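Local coordinates for uncharacterized protein (Bifidobacterium adolescentis ATCC 15703, PDB 3CPG), which probably binds pyridoxal 5'-phosphate and takes part in keeping the supply of this cofactor in balance, at residues A[163-168]-A[185-190]. Residues are numbered along the deposited sequence; the frame is centred on the assembly and turned at random.
Sequences VLLEVN and RIAQKI
Strand 163-166 and helix 185-190 run nearly antiparallel, at 158°, with their axes 9.7 Å apart; the CA atoms of Leu-165 and Ala-187 are the nearest pair, 6.7 Å apart. Leu-165 carries most of the contact. Its CG stands anti to the backbone N (chi1 169°), and the two methyls beyond it diverge toward the helix: CD1 reaches CG2 of Ile-186 at 3.8 Å and CD1 of Ile-190 at 4.1 Å, while CD2 lies 3.9 Å from CB of Ala-187. A forked leucine can thus bridge Ile-186 and Ile-190, one turn apart, with one methyl and meet Ala-187 with the other, and the short alanine lets the strand come close. This is the first half of a beta-alpha-beta unit of the TIM barrel, the helix packing on the outside of strand 161-166 before the chain enters the parallel strand 196-202. An alanine in place of Leu-165 would probably open a gap between strand and helix, leaving CG2 of Ile-186, CD1 of Ile-190 and CB of Ala-187 without the methyls they meet. Val-163, on the same face, sets CG2 against CG2 of Ile-190 at 4.1 Å; its beta-branched shape suits an extended strand. Leu-164 turns away from the helix and touches Thr-137, Glu-139 and Gln-199.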
# COMPACT_ATOMS: atom_id res chain seq x y z
N VAL A 163 0.74 8.34 5.42
CA VAL A 163 -0.65 7.97 5.19
C VAL A 163 -1.03 8.21 3.74
O VAL A 163 -0.49 9.11 3.09
CB VAL A 163 -1.65 8.78 6.06
CG1 VAL A 163 -1.39 8.53 7.54
CG2 VAL A 163 -1.54 10.26 5.74
N LEU A 164 -1.94 7.38 3.24
CA LEU A 164 -2.47 7.56 1.90
C LEU A 164 -3.95 7.78 2.14
O LEU A 164 -4.54 7.14 3.01
CB LEU A 164 -2.27 6.32 1.02
CG LEU A 164 -0.86 5.82 0.72
CD1 LEU A 164 -0.92 4.81 -0.42
CD2 LEU A 164 0.04 6.99 0.33
N LEU A 165 -4.55 8.71 1.40
CA LEU A 165 -5.97 8.96 1.53
C LEU A 165 -6.66 7.92 0.65
O LEU A 165 -6.44 7.87 -0.56
CB LEU A 165 -6.33 10.37 1.06
CG LEU A 165 -7.82 10.67 0.88
CD1 LEU A 165 -8.57 10.44 2.20
CD2 LEU A 165 -7.99 12.11 0.41
N GLU A 166 -7.47 7.08 1.28
CA GLU A 166 -8.19 6.03 0.58
C GLU A 166 -9.48 6.61 0.04
O GLU A 166 -10.31 7.11 0.80
CB GLU A 166 -8.51 4.90 1.56
CG GLU A 166 -9.23 3.71 0.95
CD GLU A 166 -9.65 2.72 2.02
OE1 GLU A 166 -10.56 3.04 2.81
OE2 GLU A 166 -9.07 1.62 2.07
N VAL A 167 -9.66 6.53 -1.28
CA VAL A 167 -10.85 7.07 -1.92
C VAL A 167 -11.71 5.95 -2.49
O VAL A 167 -11.20 4.98 -3.05
CB VAL A 167 -10.47 8.03 -3.07
CG1 VAL A 167 -11.73 8.64 -3.68
CG2 VAL A 167 -9.55 9.12 -2.55
N ASN A 168 -13.03 6.11 -2.35
CA ASN A 168 -13.97 5.13 -2.87
C ASN A 168 -14.21 5.43 -4.34
O ASN A 168 -14.83 6.44 -4.67
CB ASN A 168 -15.29 5.21 -2.10
CG ASN A 168 -16.33 4.22 -2.59
OD1 ASN A 168 -16.12 3.51 -3.58
ND2 ASN A 168 -17.47 4.18 -1.92
N ARG A 185 -10.66 18.14 -0.45
CA ARG A 185 -10.90 18.82 0.82
C ARG A 185 -10.32 18.03 2.00
O ARG A 185 -9.66 18.59 2.87
CB ARG A 185 -12.41 19.00 1.03
CG ARG A 185 -12.78 19.69 2.35
CD ARG A 185 -14.23 19.39 2.73
NE ARG A 185 -14.44 17.96 2.99
CZ ARG A 185 -15.59 17.43 3.39
NH1 ARG A 185 -16.65 18.20 3.58
NH2 ARG A 185 -15.68 16.12 3.59
N ILE A 186 -10.58 16.72 2.01
CA ILE A 186 -10.08 15.86 3.08
C ILE A 186 -8.56 15.81 3.08
O ILE A 186 -7.93 15.86 4.13
CB ILE A 186 -10.63 14.43 2.92
CG1 ILE A 186 -12.15 14.44 3.11
CG2 ILE A 186 -9.96 13.50 3.92
CD1 ILE A 186 -12.84 13.14 2.74
N ALA A 187 -7.97 15.72 1.89
CA ALA A 187 -6.52 15.66 1.74
C ALA A 187 -5.87 16.91 2.32
O ALA A 187 -4.86 16.83 3.03
CB ALA A 187 -6.16 15.51 0.27
N GLN A 188 -6.43 18.07 2.00
CA GLN A 188 -5.88 19.32 2.48
C GLN A 188 -5.95 19.41 4.01
O GLN A 188 -5.02 19.90 4.64
CB GLN A 188 -6.62 20.48 1.81
CG GLN A 188 -6.47 20.43 0.29
CD GLN A 188 -7.21 21.53 -0.43
OE1 GLN A 188 -8.40 21.75 -0.20
NE2 GLN A 188 -6.51 22.23 -1.32
N LYS A 189 -7.04 18.92 4.59
CA LYS A 189 -7.17 18.94 6.05
C LYS A 189 -6.12 18.01 6.66
O LYS A 189 -5.48 18.35 7.65
CB LYS A 189 -8.57 18.49 6.47
CG LYS A 189 -8.73 18.35 7.99
CD LYS A 189 -8.41 19.66 8.71
CE LYS A 189 -8.38 19.47 10.22
NZ LYS A 189 -9.69 19.02 10.76
N ILE A 190 -5.95 16.84 6.06
CA ILE A 190 -4.97 15.87 6.55
C ILE A 190 -3.57 16.50 6.50
O ILE A 190 -2.75 16.28 7.39
CB ILE A 190 -4.97 14.58 5.68
CG1 ILE A 190 -6.29 13.83 5.89
CG2 ILE A 190 -3.78 13.70 6.05
CD1 ILE A 190 -6.45 12.59 5.03